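Local structure of GH18 chiitnase (Pseudoalteromonas aurantia, 6K7Z) at residues I74-G79 / N84-L89. The protein probably hydrolyses internal beta-1,4 glycosidic bonds of chitin, as a family 18 endochitinase. Numbering follows the deposited sequence.
Sequences ISFGGG and NAYRSL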
ATOM      1  N   ILE A  74      -1.162   6.654  -6.826  1.00 10.13           N
ATOM      2  CA  ILE A  74      -1.639   7.505  -5.749  1.00 10.10           C
ATOM      3  C   ILE A  74      -2.181   6.593  -4.657  1.00 11.13           C
ATOM      4  O   ILE A  74      -2.928   5.644  -4.934  1.00 11.65           O
ATOM      5  CB  ILE A  74      -2.694   8.517  -6.246  1.00 13.05           C
ATOM      6  CG1 ILE A  74      -3.082   9.481  -5.123  1.00 12.07           C
ATOM      7  CG2 ILE A  74      -3.937   7.832  -6.856  1.00 13.41           C
ATOM      8  CD1 ILE A  74      -1.939  10.393  -4.681  1.00 11.95           C
ATOM      9  N   SER A  75      -1.741   6.819  -3.422  1.00  9.48           N
ATOM     10  CA  SER A  75      -2.244   6.048  -2.299  1.00  7.67           C
ATOM     11  C   SER A  75      -3.430   6.789  -1.697  1.00 11.45           C
ATOM     12  O   SER A  75      -3.299   7.943  -1.266  1.00  9.44           O
ATOM     13  CB  SER A  75      -1.167   5.812  -1.246  1.00  9.20           C
ATOM     14  OG  SER A  75      -1.646   4.919  -0.262  1.00 13.01           O
ATOM     15  N   PHE A  76      -4.574   6.114  -1.662  1.00 10.94           N
ATOM     16  CA  PHE A  76      -5.804   6.662  -1.121  1.00 12.95           C
ATOM     17  C   PHE A  76      -6.021   6.125   0.284  1.00 14.58           C
ATOM     18  O   PHE A  76      -5.999   4.905   0.501  1.00 11.47           O
ATOM     19  CB  PHE A  76      -6.994   6.288  -1.996  1.00 14.15           C
ATOM     20  CG  PHE A  76      -8.310   6.652  -1.386  1.00 15.69           C
ATOM     21  CD1 PHE A  76      -8.661   7.986  -1.237  1.00 16.24           C
ATOM     22  CD2 PHE A  76      -9.176   5.669  -0.942  1.00 16.17           C
ATOM     23  CE1 PHE A  76      -9.874   8.326  -0.662  1.00 20.81           C
ATOM     24  CE2 PHE A  76     -10.398   6.000  -0.373  1.00 18.70           C
ATOM     25  CZ  PHE A  76     -10.745   7.331  -0.231  1.00 15.55           C
ATOM     26  N   GLY A  77      -6.237   7.030   1.231  1.00 13.54           N
ATOM     27  CA  GLY A  77      -6.490   6.600   2.592  1.00 14.72           C
ATOM     28  C   GLY A  77      -5.407   7.040   3.555  1.00 14.75           C
ATOM     29  O   GLY A  77      -5.190   8.240   3.748  1.00 14.60           O
ATOM     30  N   GLY A  78      -4.713   6.089   4.166  1.00 15.43           N
ATOM     31  CA  GLY A  78      -3.744   6.417   5.186  1.00 14.38           C
ATOM     32  C   GLY A  78      -4.348   6.345   6.575  1.00 18.75           C
ATOM     33  O   GLY A  78      -5.565   6.250   6.766  1.00 18.42           O
ATOM     34  N   GLY A  79      -3.478   6.356   7.554  1.00 21.60           N
ATOM     35  CA  GLY A  79      -3.884   6.186   8.919  1.00 23.55           C
ATOM     36  C   GLY A  79      -4.733   7.248   9.582  1.00 24.61           C
ATOM     37  O   GLY A  79      -5.344   6.994  10.569  1.00 28.82           O
ATOM     38  N   ASN A  84     -15.716   7.713   9.923  1.00 22.07           N
ATOM     39  CA  ASN A  84     -16.937   8.394   9.516  1.00 20.16           C
ATOM     40  C   ASN A  84     -16.900   8.780   8.039  1.00 22.55           C
ATOM     41  O   ASN A  84     -17.937   8.770   7.368  1.00 19.55           O
ATOM     42  CB  ASN A  84     -17.157   9.626  10.401  1.00 22.18           C
ATOM     43  CG  ASN A  84     -15.983  10.602  10.361  1.00 26.68           C
ATOM     44  OD1 ASN A  84     -14.839  10.213  10.117  1.00 27.13           O
ATOM     45  ND2 ASN A  84     -16.268  11.882  10.596  1.00 27.19           N
ATOM     46  N   ALA A  85     -15.721   9.124   7.513  1.00 19.86           N
ATOM     47  CA  ALA A  85     -15.630   9.430   6.087  1.00 19.64           C
ATOM     48  C   ALA A  85     -15.854   8.178   5.246  1.00 18.96           C
ATOM     49  O   ALA A  85     -16.581   8.218   4.244  1.00 16.41           O
ATOM     50  CB  ALA A  85     -14.277  10.065   5.771  1.00 20.97           C
ATOM     51  N   TYR A  86     -15.246   7.059   5.647  1.00 16.19           N
ATOM     52  CA  TYR A  86     -15.457   5.796   4.946  1.00 17.55           C
ATOM     53  C   TYR A  86     -16.918   5.370   5.005  1.00 15.86           C
ATOM     54  O   TYR A  86     -17.459   4.845   4.027  1.00 18.52           O
ATOM     55  CB  TYR A  86     -14.585   4.696   5.557  1.00 15.67           C
ATOM     56  CG  TYR A  86     -13.105   4.722   5.211  1.00 14.85           C
ATOM     57  CD1 TYR A  86     -12.669   4.537   3.901  1.00 14.18           C
ATOM     58  CD2 TYR A  86     -12.147   4.870   6.205  1.00 14.53           C
ATOM     59  CE1 TYR A  86     -11.308   4.538   3.588  1.00 12.13           C
ATOM     60  CE2 TYR A  86     -10.791   4.863   5.905  1.00 14.92           C
ATOM     61  CZ  TYR A  86     -10.378   4.696   4.598  1.00 13.04           C
ATOM     62  OH  TYR A  86      -9.023   4.695   4.305  1.00 13.04           O
ATOM     63  N   ARG A  87     -17.568   5.570   6.152  1.00 19.18           N
ATOM     64  CA  ARG A  87     -18.978   5.199   6.272  1.00 17.97           C
ATOM     65  C   ARG A  87     -19.810   5.877   5.195  1.00 17.29           C
ATOM     66  O   ARG A  87     -20.646   5.237   4.543  1.00 20.55           O
ATOM     67  CB  ARG A  87     -19.505   5.568   7.657  1.00 21.63           C
ATOM     68  CG  ARG A  87     -20.887   4.993   7.982  1.00 22.73           C
ATOM     69  CD  ARG A  87     -21.363   5.517   9.327  1.00 21.69           C
ATOM     70  NE  ARG A  87     -22.592   4.871   9.782  1.00 30.43           N
ATOM     71  CZ  ARG A  87     -23.293   5.272  10.838  1.00 32.71           C
ATOM     72  NH1 ARG A  87     -22.889   6.329  11.536  1.00 33.70           N
ATOM     73  NH2 ARG A  87     -24.396   4.621  11.198  1.00 33.86           N
ATOM     74  N   SER A  88     -19.594   7.177   4.995  1.00 17.48           N
ATOM     75  CA  SER A  88     -20.307   7.897   3.945  1.00 20.29           C
ATOM     76  C   SER A  88     -19.929   7.381   2.565  1.00 21.08           C
ATOM     77  O   SER A  88     -20.800   7.181   1.709  1.00 20.91           O
ATOM     78  CB  SER A  88     -20.017   9.391   4.047  1.00 22.86           C
ATOM     79  OG  SER A  88     -20.452   9.905   5.293  1.00 25.08           O
ATOM     80  N   LEU A  89     -18.631   7.172   2.328  1.00 16.90           N
ATOM     81  CA  LEU A  89     -18.185   6.705   1.025  1.00 14.88           C
ATOM     82  C   LEU A  89     -18.772   5.350   0.691  1.00 16.81           C
ATOM     83  O   LEU A  89     -19.015   5.056  -0.485  1.00 19.88           O
ATOM     84  CB  LEU A  89     -16.661   6.622   0.987  1.00 15.23           C
ATOM     85  CG  LEU A  89     -15.922   7.946   1.115  1.00 18.40           C
ATOM     86  CD1 LEU A  89     -14.448   7.657   1.280  1.00 16.15           C
ATOM     87  CD2 LEU A  89     -16.157   8.819  -0.109  1.00 16.57           C
TER
HETATM   88  O   HOH W   1      -8.314   3.496   1.780  1.00 14.53           O
HETATM   89  O   HOH W   2      -7.459   4.424   6.506  1.00 12.94           O
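G77 and Y86 have the nearest CA atoms of the two segments, 9.3 Å apart, and the short axes of strand 74-77 and helix 84-89 run nearly at right angles (99°). Side chains and two waters bridge this gap. The Y86 ring reaches across to the backbone of the SxGG motif (S75 to G78), a family 18 signature. Its CG lies anti to the carbonyl carbon (chi1 -76°), and Y86 OH ends 3.6 Å from G77 CA. G77 has a positive phi (115°), a backbone shape that suits glycine. Water 1 donates to F76 O and is hydrogen-bonded to Y86 OH (2.9 Å). Water 2 donates to G78 O, sits in the plane of the Y86 ring and is hydrogen-bonded to Y86 OH (2.7 Å). The hydroxyl is thus tied to two carbonyls through water. Strand 71-77 belongs to the parallel barrel of the TIM-barrel fold of family 18. S75 OG hydrogen-bonds to D113 OD2 on the neighbouring strand 111-115, which lies within the DxxDxDxE signature of the family. Helix 83-89 follows in the connection that leads on to helix 93-106. F76 and L89 approach from opposite directions, with L89 CD1 at the edge of the F76 ring, 4.0 Å from F76 CZ. F76 CE2 meets Y86 CE1 obliquely at 4.3 Å. L96 and L100 of helix 93-106 also pack on F76, while Y116 stacks edge-to-face with Y86.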